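Class B carbapenemase GOB-18 (Elizabethkingia meningoseptica, PDB 5K0W) hydrolyses beta-lactam antibiotics, probably including carbapenems, as a dizinc metallo-beta-lactamase of the B3 subclass. Local coordinates at residues A[76-81]-A[108-113]; A[199-204]-A[227-232]; A[189-194]-A[261-266]; A[123-128]-A[148-153]; A[157-160]-A[165-168]. All blocks are in the same frame, centred on the assembly; numbering follows the deposited sequence.

In the fold
The five contacts illustrate how a metallo-beta-lactamase surrounds two central sheets with helices. Along the chain, interactions 1, 4 and 5 follow one another; interaction 3 then joins residues 67 positions apart, and interaction 2 falls within the span it bridges. Interactions 1 and 4 belong to the half built on the seven-stranded sheet; their centres lie 19 Å apart, and they touch where K111 NZ meets T149 O at 2.9 Å. Interactions 3 and 5 both reach the five-stranded sheet. Interaction 2, about 29 Å centre to centre from interaction 1 across the chain's middle, alone borders the metal site, through N199, while interactions 3 and 5 lie away from it.

Interaction 1. Residues A[76-81]-A[108-113]; sequences IIKANI and QDFKTE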
# COMPACT_ATOMS: atom_id res chain seq x y z
N ILE A 76 2.15 16.80 2.94
CA ILE A 76 1.02 16.29 3.73
C ILE A 76 1.44 15.19 4.71
O ILE A 76 1.14 15.30 5.90
CB ILE A 76 -0.18 15.85 2.84
CG1 ILE A 76 -0.77 17.04 2.06
CG2 ILE A 76 -1.27 15.13 3.68
CD1 ILE A 76 -1.74 16.66 0.91
N ILE A 77 2.12 14.13 4.22
CA ILE A 77 2.57 13.01 5.05
C ILE A 77 3.55 13.49 6.09
O ILE A 77 3.41 13.14 7.26
CB ILE A 77 3.04 11.78 4.23
CG1 ILE A 77 1.87 11.22 3.41
CG2 ILE A 77 3.64 10.67 5.13
CD1 ILE A 77 2.22 10.56 2.19
N LYS A 78 4.49 14.35 5.68
CA LYS A 78 5.49 14.94 6.56
C LYS A 78 4.81 15.73 7.69
O LYS A 78 5.18 15.55 8.84
CB LYS A 78 6.45 15.82 5.77
CG LYS A 78 7.87 15.28 5.76
CD LYS A 78 8.68 15.78 4.59
CE LYS A 78 9.04 17.24 4.63
NZ LYS A 78 9.38 17.76 3.28
N ALA A 79 3.77 16.51 7.35
CA ALA A 79 2.99 17.32 8.28
C ALA A 79 2.18 16.45 9.24
O ALA A 79 2.10 16.78 10.43
CB ALA A 79 2.07 18.26 7.51
N ASN A 80 1.58 15.36 8.71
CA ASN A 80 0.78 14.39 9.47
C ASN A 80 1.67 13.68 10.50
O ASN A 80 1.26 13.54 11.66
CB ASN A 80 0.10 13.38 8.54
CG ASN A 80 -1.11 13.89 7.78
OD1 ASN A 80 -1.62 14.98 8.03
ND2 ASN A 80 -1.62 13.09 6.85
N ILE A 81 2.90 13.27 10.09
CA ILE A 81 3.86 12.61 10.98
C ILE A 81 4.19 13.52 12.16
O ILE A 81 4.10 13.07 13.31
CB ILE A 81 5.11 12.06 10.23
CG1 ILE A 81 4.70 10.90 9.28
CG2 ILE A 81 6.20 11.61 11.23
CD1 ILE A 81 5.74 10.41 8.26
N GLN A 108 10.84 8.68 -3.54
CA GLN A 108 12.18 9.21 -3.76
C GLN A 108 12.43 10.39 -2.83
O GLN A 108 13.51 10.47 -2.24
CB GLN A 108 12.41 9.60 -5.23
CG GLN A 108 13.87 9.96 -5.55
CD GLN A 108 14.86 8.86 -5.24
OE1 GLN A 108 14.50 7.72 -4.99
NE2 GLN A 108 16.14 9.19 -5.21
N ASP A 109 11.42 11.27 -2.68
CA ASP A 109 11.44 12.44 -1.82
C ASP A 109 11.76 12.00 -0.39
O ASP A 109 12.63 12.60 0.25
CB ASP A 109 10.09 13.18 -1.89
CG ASP A 109 9.71 13.76 -3.26
OD1 ASP A 109 10.63 13.96 -4.10
OD2 ASP A 109 8.51 14.07 -3.48
N PHE A 110 11.12 10.90 0.08
CA PHE A 110 11.37 10.32 1.40
C PHE A 110 12.76 9.69 1.50
O PHE A 110 13.48 9.98 2.46
CB PHE A 110 10.29 9.30 1.78
CG PHE A 110 9.14 9.93 2.52
CD1 PHE A 110 9.29 10.38 3.83
CD2 PHE A 110 7.91 10.10 1.90
CE1 PHE A 110 8.23 11.01 4.50
CE2 PHE A 110 6.85 10.72 2.57
CZ PHE A 110 7.02 11.18 3.87
N LYS A 111 13.15 8.86 0.50
CA LYS A 111 14.46 8.20 0.48
C LYS A 111 15.64 9.17 0.58
O LYS A 111 16.57 8.90 1.35
CB LYS A 111 14.61 7.26 -0.71
CG LYS A 111 15.48 6.04 -0.38
CD LYS A 111 15.91 5.32 -1.63
CE LYS A 111 17.17 4.53 -1.42
NZ LYS A 111 17.73 4.03 -2.71
N THR A 112 15.59 10.31 -0.15
CA THR A 112 16.65 11.32 -0.14
C THR A 112 16.68 12.14 1.15
O THR A 112 17.75 12.33 1.74
CB THR A 112 16.70 12.20 -1.43
OG1 THR A 112 15.58 13.08 -1.50
CG2 THR A 112 16.79 11.39 -2.71
N GLU A 113 15.52 12.62 1.61
CA GLU A 113 15.41 13.46 2.80
C GLU A 113 15.63 12.76 4.14
O GLU A 113 15.94 13.45 5.12
CB GLU A 113 14.09 14.24 2.81
CG GLU A 113 14.22 15.63 2.23
CD GLU A 113 12.98 16.50 2.28
OE1 GLU A 113 12.34 16.58 3.36
OE2 GLU A 113 12.67 17.13 1.25
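F110 brings its ring atom CZ obliquely against I77, and this is the apolar centre of the contact between helices 73-83 and 107-114. CZ comes within 3.6 Å of I77 CG2, and the two side chains cross at about a right angle. I77 offers that methyl because CG2 stands anti to its backbone N (CG1 at chi1 -63°), while its longer CG1 branch turns the other way. K78 also borders the ring: its backbone N lies 4.4 Å from F110 CZ, so the phenylalanine reaches as far as the surface of the partner helix itself. The ring spans a wide gap: the axes of the two short segments come no closer than 12.3 Å and are inclined at 56°; even the nearest CA pair, K78 and F110, is 9.1 Å apart.

One turn further on, E113 supplies the polar half. Its carboxylate is carried toward helix 73-83 on a chain that is extended beyond CG, and K78 bends at chi3 to bring its ammonium across. The salt bridge runs from K78 NZ to E113 OE1 at 3.2 Å, entering on the syn side of the carboxylate and 16° out of its plane. Apolar contact thus lies on the buried side and charge pairing on the partly exposed side.

F110 also meets F74, of helix 73-83, ring edge against ring face. Beneath both helices lies the seven-stranded sheet: F110 rests on L65 of strand 62-66 and on I91 and L94 of strand 91-95, and I81 packs on L65 and I91 beside it.

Interaction 2. Residues A[199-204]-A[227-232]; sequences NMPSVI and GVMKKL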
# COMPACT_ATOMS: atom_id res chain seq x y z
N ASN A 199 -3.69 -5.21 0.06
CA ASN A 199 -3.73 -4.59 -1.25
C ASN A 199 -4.81 -5.40 -2.00
O ASN A 199 -4.55 -6.50 -2.48
CB ASN A 199 -2.39 -4.59 -1.98
CG ASN A 199 -2.44 -3.69 -3.19
OD1 ASN A 199 -2.37 -2.46 -3.08
ND2 ASN A 199 -2.73 -4.26 -4.33
N MET A 200 -6.04 -4.87 -1.99
CA MET A 200 -7.23 -5.46 -2.59
C MET A 200 -7.03 -5.82 -4.07
O MET A 200 -6.53 -5.00 -4.84
CB MET A 200 -8.49 -4.60 -2.36
CG MET A 200 -8.82 -4.35 -0.88
SD MET A 200 -8.86 -5.84 0.17
CE MET A 200 -10.49 -6.58 -0.30
N PRO A 201 -7.32 -7.09 -4.45
CA PRO A 201 -7.03 -7.52 -5.82
C PRO A 201 -8.04 -7.10 -6.90
O PRO A 201 -8.78 -7.92 -7.44
CB PRO A 201 -6.86 -9.03 -5.67
CG PRO A 201 -7.74 -9.39 -4.51
CD PRO A 201 -7.86 -8.20 -3.63
N SER A 202 -8.04 -5.81 -7.23
CA SER A 202 -8.87 -5.24 -8.31
C SER A 202 -8.19 -5.37 -9.69
O SER A 202 -6.97 -5.54 -9.76
CB SER A 202 -9.23 -3.79 -8.00
OG SER A 202 -8.13 -3.06 -7.49
N VAL A 203 -8.99 -5.32 -10.77
CA VAL A 203 -8.52 -5.43 -12.17
C VAL A 203 -8.53 -4.06 -12.85
O VAL A 203 -9.59 -3.46 -12.99
CB VAL A 203 -9.26 -6.54 -12.99
CG1 VAL A 203 -8.75 -6.60 -14.44
CG2 VAL A 203 -9.12 -7.90 -12.33
N ILE A 204 -7.34 -3.57 -13.28
CA ILE A 204 -7.14 -2.27 -13.95
C ILE A 204 -7.17 -2.31 -15.49
O ILE A 204 -7.29 -1.25 -16.13
CB ILE A 204 -5.92 -1.50 -13.39
CG1 ILE A 204 -4.58 -2.20 -13.76
CG2 ILE A 204 -6.08 -1.33 -11.86
CD1 ILE A 204 -3.33 -1.44 -13.40
N GLY A 227 -7.08 -17.05 -3.67
CA GLY A 227 -6.95 -18.24 -2.83
C GLY A 227 -6.30 -17.94 -1.49
O GLY A 227 -6.89 -18.18 -0.44
N VAL A 228 -5.10 -17.36 -1.52
CA VAL A 228 -4.29 -17.03 -0.35
C VAL A 228 -4.93 -15.95 0.56
O VAL A 228 -4.86 -16.06 1.79
CB VAL A 228 -2.82 -16.74 -0.81
CG1 VAL A 228 -2.71 -15.48 -1.65
CG2 VAL A 228 -1.85 -16.70 0.37
N MET A 229 -5.62 -14.95 -0.04
CA MET A 229 -6.27 -13.88 0.72
C MET A 229 -7.52 -14.31 1.53
O MET A 229 -7.79 -13.71 2.57
CB MET A 229 -6.54 -12.64 -0.16
CG MET A 229 -5.32 -11.76 -0.34
SD MET A 229 -5.57 -10.31 -1.40
CE MET A 229 -5.98 -9.06 -0.18
N LYS A 230 -8.25 -15.34 1.07
CA LYS A 230 -9.44 -15.88 1.76
C LYS A 230 -9.07 -16.69 3.01
O LYS A 230 -9.92 -16.87 3.89
CB LYS A 230 -10.23 -16.80 0.80
CG LYS A 230 -11.20 -16.06 -0.13
CD LYS A 230 -11.65 -16.92 -1.33
CE LYS A 230 -12.82 -17.84 -1.06
NZ LYS A 230 -13.15 -18.68 -2.25
N LYS A 231 -7.81 -17.19 3.08
CA LYS A 231 -7.30 -18.03 4.18
C LYS A 231 -6.46 -17.28 5.23
O LYS A 231 -5.85 -17.92 6.09
CB LYS A 231 -6.53 -19.28 3.67
CG LYS A 231 -6.87 -19.80 2.27
CD LYS A 231 -7.08 -21.32 2.17
CE LYS A 231 -5.82 -22.12 1.92
NZ LYS A 231 -5.24 -22.66 3.19
N LEU A 232 -6.47 -15.94 5.18
CA LEU A 232 -5.70 -15.12 6.13
C LEU A 232 -6.42 -14.98 7.46
O LEU A 232 -7.66 -14.89 7.50
CB LEU A 232 -5.37 -13.71 5.54
CG LEU A 232 -4.45 -13.65 4.30
CD1 LEU A 232 -4.46 -12.27 3.68
CD2 LEU A 232 -3.02 -14.09 4.62
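A lone methionine, M229, makes every contact that helix 218-230 offers here, and its terminal methyl ends up against a backbone carbonyl as well as against side chains. M229 CE lies 3.7 Å from N199 O, a van der Waals approach. The chain runs straight through chi2 (179°) and then bends at chi3 (93°), which turns the methyl off the line of the extended CB-CG-SD chain. Meanwhile the sulfur itself faces the proline: M229 SD is 3.8 Å from P201 CD, the thioether meeting the CG-CD edge of the ring head-on. A second thioether joins more loosely, M200 SD standing 4.3 Å from M229 CE.

What M229 packs on is the loop that leaves strand 192-198 of the five-stranded sheet, folded at P201 into an inverse gamma turn with S202 N bonded to M200 O at 2.9 Å. Helix 218-230 packs beside that sheet of the alpha-beta/beta-alpha sandwich, M229 also touching A198 of strand 192-198. The side chain of N199 is engaged elsewhere: OD1 accepts a hydrogen bond from Q98 NE2 and is also bonded to S240 OG. Q98 is a ligand of one zinc ion, which makes N199 a second-shell residue. Behind M229 and P201, L272 and L275 of helix 265-284 continue the apolar packing.

Interaction 3. Residues A[189-194]-A[261-266]; sequences EKRKYR and LFMDKQ
M263 sends its methyl group into the angle between Y193 and R191, and these two van der Waals contacts, one with an aromatic ring and one with a guanidinium, are how the segments meet. Against the tyrosine, M263 CE lies 3.5 Å from Y193 CE2; it comes in at the edge of the ring, in its plane, with the two side chains crossing at about a right angle. Against the arginine the same methyl rests over one face of the guanidinium, M263 CE to R191 NH2 being 3.6 Å, the two chains arriving from opposite directions. M263 can reach this far because its chain is fully extended beyond CG (chi2 -174°, chi3 169°), which places the methyl at the end of a straight rod.

Here the start of strand 192-198, an inner strand of the five-stranded sheet that runs between 180-187 and 236-239, meets the loop that leads into the long C-terminal helix 265-284, and M263 also packs on I236 of strand 236-239. The contact lies far from the metal site.

Hydrogen bonding keeps the guanidinium in place. R191 folds forward onto the next residue and grips K192 O, the first carbonyl of the strand, side-on with two nitrogens, NE at 2.9 Å and NH1 at 3.0 Å, the acceptor lying in the guanidinium plane. A chi3 near -61° provides the bend. The tyrosine ring atom CD2 also lies over a guanidinium face, near its rim.

Ionic and polar partners outside complete the setting. R191 NH1 forms a salt bridge with D235, and the hydroxyl of Y193 is hydrogen-bonded to D188.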
# COMPACT_ATOMS: atom_id res chain seq x y z
N GLU A 189 -2.03 -0.90 25.61
CA GLU A 189 -2.09 -1.16 27.05
C GLU A 189 -3.06 -2.31 27.38
O GLU A 189 -2.81 -3.07 28.31
CB GLU A 189 -2.46 0.14 27.82
CG GLU A 189 -3.34 1.14 27.06
CD GLU A 189 -2.75 1.98 25.93
OE1 GLU A 189 -1.56 2.37 26.02
OE2 GLU A 189 -3.47 2.21 24.93
N LYS A 190 -4.12 -2.46 26.56
CA LYS A 190 -5.19 -3.44 26.64
C LYS A 190 -4.83 -4.84 26.08
O LYS A 190 -4.93 -5.83 26.82
CB LYS A 190 -6.46 -2.86 25.97
CG LYS A 190 -7.64 -3.85 25.87
CD LYS A 190 -8.97 -3.20 25.48
CE LYS A 190 -10.06 -4.21 25.32
NZ LYS A 190 -10.56 -4.26 23.91
N ARG A 191 -4.45 -4.95 24.79
CA ARG A 191 -4.21 -6.24 24.10
C ARG A 191 -3.23 -6.19 22.93
O ARG A 191 -2.68 -5.13 22.61
CB ARG A 191 -5.56 -6.79 23.58
CG ARG A 191 -6.43 -5.72 22.87
CD ARG A 191 -7.56 -6.27 22.04
NE ARG A 191 -7.04 -7.11 20.96
CZ ARG A 191 -7.78 -7.80 20.12
NH1 ARG A 191 -7.21 -8.57 19.20
NH2 ARG A 191 -9.11 -7.73 20.17
N LYS A 192 -3.03 -7.34 22.28
CA LYS A 192 -2.22 -7.54 21.06
C LYS A 192 -3.23 -7.57 19.90
O LYS A 192 -4.40 -7.88 20.11
CB LYS A 192 -1.45 -8.88 21.12
CG LYS A 192 -0.25 -8.87 22.07
CD LYS A 192 0.47 -10.22 22.08
CE LYS A 192 1.43 -10.39 23.24
NZ LYS A 192 2.69 -9.63 23.04
N TYR A 193 -2.77 -7.21 18.68
CA TYR A 193 -3.62 -7.17 17.48
C TYR A 193 -2.85 -7.67 16.28
O TYR A 193 -1.79 -7.12 15.97
CB TYR A 193 -4.05 -5.72 17.13
CG TYR A 193 -4.73 -4.93 18.22
CD1 TYR A 193 -3.99 -4.11 19.07
CD2 TYR A 193 -6.11 -4.91 18.33
CE1 TYR A 193 -4.62 -3.32 20.03
CE2 TYR A 193 -6.75 -4.09 19.26
CZ TYR A 193 -6.00 -3.31 20.12
OH TYR A 193 -6.63 -2.52 21.04
N ARG A 194 -3.39 -8.67 15.57
CA ARG A 194 -2.79 -9.16 14.34
C ARG A 194 -3.36 -8.26 13.25
O ARG A 194 -4.55 -8.32 12.94
CB ARG A 194 -3.10 -10.65 14.11
CG ARG A 194 -2.48 -11.25 12.84
CD ARG A 194 -2.30 -12.73 13.04
NE ARG A 194 -1.85 -13.44 11.83
CZ ARG A 194 -0.57 -13.59 11.49
NH1 ARG A 194 -0.25 -14.26 10.39
NH2 ARG A 194 0.39 -13.06 12.24
N LEU A 261 -13.25 -0.38 15.03
CA LEU A 261 -13.79 0.10 13.77
C LEU A 261 -13.19 -0.72 12.63
O LEU A 261 -13.85 -0.95 11.62
CB LEU A 261 -13.42 1.58 13.54
CG LEU A 261 -14.06 2.62 14.46
CD1 LEU A 261 -13.30 3.92 14.39
CD2 LEU A 261 -15.54 2.83 14.12
N PHE A 262 -11.93 -1.18 12.81
CA PHE A 262 -11.18 -1.92 11.82
C PHE A 262 -11.12 -3.43 12.06
O PHE A 262 -10.27 -4.13 11.50
CB PHE A 262 -9.79 -1.26 11.61
CG PHE A 262 -9.90 0.24 11.54
CD1 PHE A 262 -10.49 0.86 10.44
CD2 PHE A 262 -9.49 1.04 12.61
CE1 PHE A 262 -10.65 2.25 10.39
CE2 PHE A 262 -9.63 2.43 12.55
CZ PHE A 262 -10.20 3.02 11.45
N MET A 263 -12.10 -3.93 12.83
CA MET A 263 -12.24 -5.34 13.17
C MET A 263 -13.45 -5.95 12.47
O MET A 263 -14.00 -6.96 12.92
CB MET A 263 -12.37 -5.49 14.69
CG MET A 263 -11.12 -5.13 15.41
SD MET A 263 -11.27 -5.49 17.16
CE MET A 263 -9.60 -5.26 17.64
N ASP A 264 -13.87 -5.34 11.35
CA ASP A 264 -15.00 -5.81 10.58
C ASP A 264 -14.51 -6.83 9.56
O ASP A 264 -14.46 -6.55 8.35
CB ASP A 264 -15.78 -4.62 9.96
CG ASP A 264 -14.98 -3.68 9.06
OD1 ASP A 264 -13.76 -3.53 9.29
OD2 ASP A 264 -15.59 -3.06 8.15
N LYS A 265 -14.09 -8.00 10.08
CA LYS A 265 -13.58 -9.13 9.30
C LYS A 265 -14.51 -9.55 8.17
O LYS A 265 -14.04 -9.76 7.06
CB LYS A 265 -13.25 -10.33 10.20
CG LYS A 265 -12.07 -10.13 11.12
CD LYS A 265 -11.43 -11.47 11.45
CE LYS A 265 -11.40 -11.73 12.93
NZ LYS A 265 -10.52 -12.88 13.28
N GLN A 266 -15.84 -9.63 8.44
CA GLN A 266 -16.80 -10.04 7.41
C GLN A 266 -16.85 -9.12 6.19
O GLN A 266 -17.07 -9.62 5.09
CB GLN A 266 -18.18 -10.38 7.98
CG GLN A 266 -18.24 -11.76 8.67
CD GLN A 266 -17.48 -12.86 7.94
OE1 GLN A 266 -17.79 -13.24 6.80
NE2 GLN A 266 -16.45 -13.40 8.59

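Interaction 4. Residues A[123-128]-A[148-153]; sequences ADVDVL and VTPDKT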
# COMPACT_ATOMS: atom_id res chain seq x y z
N ALA A 123 9.11 -8.78 -7.71
CA ALA A 123 8.37 -8.61 -8.95
C ALA A 123 8.11 -7.17 -9.43
O ALA A 123 7.83 -6.98 -10.61
CB ALA A 123 7.06 -9.38 -8.88
N ASP A 124 8.20 -6.16 -8.53
CA ASP A 124 7.95 -4.76 -8.89
C ASP A 124 9.20 -3.88 -9.10
O ASP A 124 9.06 -2.70 -9.42
CB ASP A 124 6.95 -4.12 -7.91
CG ASP A 124 5.48 -4.22 -8.32
OD1 ASP A 124 5.19 -4.41 -9.55
OD2 ASP A 124 4.60 -4.04 -7.43
N VAL A 125 10.40 -4.47 -8.96
CA VAL A 125 11.69 -3.82 -9.11
C VAL A 125 11.85 -2.93 -10.37
O VAL A 125 12.16 -1.75 -10.22
CB VAL A 125 12.84 -4.83 -8.91
CG1 VAL A 125 14.14 -4.40 -9.58
CG2 VAL A 125 13.06 -5.06 -7.43
N ASP A 126 11.61 -3.50 -11.58
CA ASP A 126 11.74 -2.77 -12.84
C ASP A 126 10.81 -1.58 -12.95
O ASP A 126 11.26 -0.51 -13.34
CB ASP A 126 11.68 -3.70 -14.07
CG ASP A 126 12.97 -4.51 -14.29
OD1 ASP A 126 14.07 -3.99 -13.95
OD2 ASP A 126 12.87 -5.66 -14.80
N VAL A 127 9.54 -1.72 -12.50
CA VAL A 127 8.57 -0.61 -12.48
C VAL A 127 9.12 0.58 -11.64
O VAL A 127 8.99 1.75 -12.04
CB VAL A 127 7.16 -1.09 -12.02
CG1 VAL A 127 6.18 0.08 -11.87
CG2 VAL A 127 6.61 -2.13 -12.98
N LEU A 128 9.78 0.27 -10.51
CA LEU A 128 10.32 1.28 -9.62
C LEU A 128 11.57 1.98 -10.13
O LEU A 128 11.69 3.20 -9.98
CB LEU A 128 10.50 0.72 -8.20
CG LEU A 128 9.19 0.57 -7.45
CD1 LEU A 128 9.18 -0.66 -6.61
CD2 LEU A 128 8.86 1.81 -6.64
N VAL A 148 12.92 5.07 -8.24
CA VAL A 148 13.61 4.73 -6.99
C VAL A 148 14.30 3.35 -7.10
O VAL A 148 13.79 2.47 -7.80
CB VAL A 148 12.70 4.91 -5.72
CG1 VAL A 148 11.51 3.96 -5.74
CG2 VAL A 148 13.47 4.75 -4.42
N THR A 149 15.48 3.20 -6.45
CA THR A 149 16.27 1.97 -6.45
C THR A 149 16.19 1.24 -5.09
O THR A 149 16.68 1.76 -4.09
CB THR A 149 17.67 2.25 -6.97
OG1 THR A 149 17.54 2.66 -8.34
CG2 THR A 149 18.60 1.05 -6.88
N PRO A 150 15.55 0.05 -5.03
CA PRO A 150 15.43 -0.64 -3.73
C PRO A 150 16.77 -1.14 -3.20
O PRO A 150 17.64 -1.57 -3.96
CB PRO A 150 14.46 -1.79 -4.01
CG PRO A 150 14.56 -2.04 -5.46
CD PRO A 150 14.86 -0.70 -6.10
N ASP A 151 16.94 -1.02 -1.88
CA ASP A 151 18.12 -1.45 -1.13
C ASP A 151 18.06 -2.95 -0.89
O ASP A 151 19.10 -3.58 -0.66
CB ASP A 151 18.21 -0.69 0.21
CG ASP A 151 18.28 0.81 0.03
OD1 ASP A 151 17.21 1.44 -0.09
OD2 ASP A 151 19.41 1.35 -0.01
N LYS A 152 16.85 -3.53 -0.91
CA LYS A 152 16.61 -4.96 -0.73
C LYS A 152 15.38 -5.37 -1.51
O LYS A 152 14.50 -4.55 -1.75
CB LYS A 152 16.39 -5.27 0.76
CG LYS A 152 17.44 -6.17 1.40
CD LYS A 152 17.14 -6.44 2.89
CE LYS A 152 16.19 -7.60 3.11
NZ LYS A 152 16.29 -8.13 4.50
N THR A 153 15.32 -6.66 -1.88
CA THR A 153 14.18 -7.26 -2.59
C THR A 153 13.54 -8.33 -1.71
O THR A 153 14.24 -9.07 -1.02
CB THR A 153 14.55 -7.76 -3.98
OG1 THR A 153 15.59 -8.73 -3.88
CG2 THR A 153 14.94 -6.62 -4.91
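L128 and V148 meet twice, once through their backbones and once through their side chains. V148 N donates to L128 O at 2.8 Å with an N-H...O angle of 158°, but the N-H comes in from above the plane of the carbonyl, by 39°, missing the lone-pair directions. The two side chains run alongside each other in the same direction, so that L128 CD2 touches V148 CG1 at 3.5 Å.

One turn earlier in the helix, V125 uses a single methyl for two partners: V125 CG2 lies 3.9 Å from P150 CG and 3.5 Å from T153 CG2. T153 turns its hydroxyl between the backbone N and carbonyl carbon (chi1 59°), which leaves the methyl beside the N and facing the valine across a right angle.

These residues belong to the beta-alpha-beta unit of strand 117-121, helix 125-129 and strand 152-154, the last strand being an outer one of the seven-stranded sheet; the contact packs the helix against the chain that leads into strand 152-154.

In the next shell, V120 of strand 117-121 packs on both L128 and P150, while L107 of helix 107-114 meets L128. D124, one residue before V125, bonds through OD2 to T176 OG1.

Interaction 5. Residues A[157-160]-A[165-168]; sequences QDKI and ITLT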
# COMPACT_ATOMS: atom_id res chain seq x y z
N GLN A 157 6.58 -14.31 2.31
CA GLN A 157 6.87 -14.74 3.69
C GLN A 157 8.13 -14.17 4.29
O GLN A 157 8.50 -14.58 5.40
CB GLN A 157 6.83 -16.28 3.83
CG GLN A 157 5.51 -16.93 3.46
CD GLN A 157 4.36 -16.37 4.27
OE1 GLN A 157 3.42 -15.80 3.71
NE2 GLN A 157 4.44 -16.48 5.60
N ASP A 158 8.81 -13.24 3.59
CA ASP A 158 10.02 -12.59 4.09
C ASP A 158 9.67 -11.70 5.25
O ASP A 158 8.66 -11.02 5.21
CB ASP A 158 10.76 -11.81 2.99
CG ASP A 158 11.57 -12.68 2.02
OD1 ASP A 158 11.73 -13.88 2.29
OD2 ASP A 158 12.08 -12.13 1.02
N LYS A 159 10.50 -11.74 6.30
CA LYS A 159 10.33 -10.97 7.53
C LYS A 159 11.14 -9.67 7.52
O LYS A 159 12.32 -9.68 7.15
CB LYS A 159 10.70 -11.84 8.75
CG LYS A 159 9.57 -12.69 9.30
CD LYS A 159 9.48 -14.06 8.63
CE LYS A 159 8.46 -14.97 9.28
NZ LYS A 159 7.09 -14.77 8.72
N ILE A 160 10.51 -8.55 7.90
CA ILE A 160 11.13 -7.21 8.02
C ILE A 160 11.09 -6.91 9.52
O ILE A 160 10.01 -6.95 10.14
CB ILE A 160 10.42 -6.09 7.19
CG1 ILE A 160 10.21 -6.47 5.70
CG2 ILE A 160 11.14 -4.74 7.33
CD1 ILE A 160 8.76 -6.81 5.34
N ILE A 165 8.85 -5.08 16.62
CA ILE A 165 7.96 -5.18 15.46
C ILE A 165 8.57 -6.09 14.39
O ILE A 165 9.75 -5.94 14.06
CB ILE A 165 7.65 -3.75 14.93
CG1 ILE A 165 6.49 -3.07 15.72
CG2 ILE A 165 7.42 -3.69 13.41
CD1 ILE A 165 5.01 -3.56 15.40
N THR A 166 7.77 -7.04 13.88
CA THR A 166 8.12 -7.96 12.80
C THR A 166 6.97 -7.96 11.79
O THR A 166 5.84 -8.30 12.15
CB THR A 166 8.43 -9.39 13.30
OG1 THR A 166 9.38 -9.33 14.36
CG2 THR A 166 8.95 -10.30 12.18
N LEU A 167 7.27 -7.59 10.53
CA LEU A 167 6.29 -7.58 9.46
C LEU A 167 6.58 -8.72 8.51
O LEU A 167 7.75 -9.01 8.22
CB LEU A 167 6.37 -6.25 8.69
CG LEU A 167 5.31 -5.22 9.01
CD1 LEU A 167 5.61 -4.53 10.30
CD2 LEU A 167 5.27 -4.17 7.96
N THR A 168 5.54 -9.36 8.01
CA THR A 168 5.68 -10.45 7.05
C THR A 168 5.08 -9.96 5.75
O THR A 168 3.93 -9.47 5.75
CB THR A 168 5.01 -11.75 7.55
OG1 THR A 168 5.61 -12.14 8.78
CG2 THR A 168 5.14 -12.90 6.57
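L167 O is approached by two hydrogens of the neighbouring strand. I160 N donates to it at 2.8 Å, nearly straight at 168° and in the carbonyl plane, and the CA-H of K159 adds a weaker contact, with K159 CA 3.3 Å from L167 O. The bond is returned in kind: L167 N gives its hydrogen to I160 O, also at 2.8 Å. This reciprocal pair marks I160 and L167 as an antiparallel hydrogen-bonded pair, flanked by the non-hydrogen-bonded pair K159 and T168, whose CA atoms are 4.7 Å apart. Together they form the beta hairpin of strands 159-162 and 165-171, on one margin of the five-stranded sheet.

The sheet then divides its side chains by face. On one side I160 and L167 are buried, I160 CD1 touching L167 CB at 4.2 Å; they reach I93 and L95 of strand 91-95, which belongs to the other sheet, and so form part of the packing between the two layers.

On the opposite face the residues are polar. K159 folds over at chi2 and again at chi4 (both near 90°), bringing its ammonium alongside T168, and K159 NZ bonds to T168 OG1 at 3.0 Å. K159 CG also touches T166 CG2 at 3.8 Å.

Backbone bonds thus set the register, the buried isoleucine and leucine tie the hairpin to the second sheet, and the lysine amine, with a hydroxyl as its partner here, probably keeps its charge near solvent on the outer face.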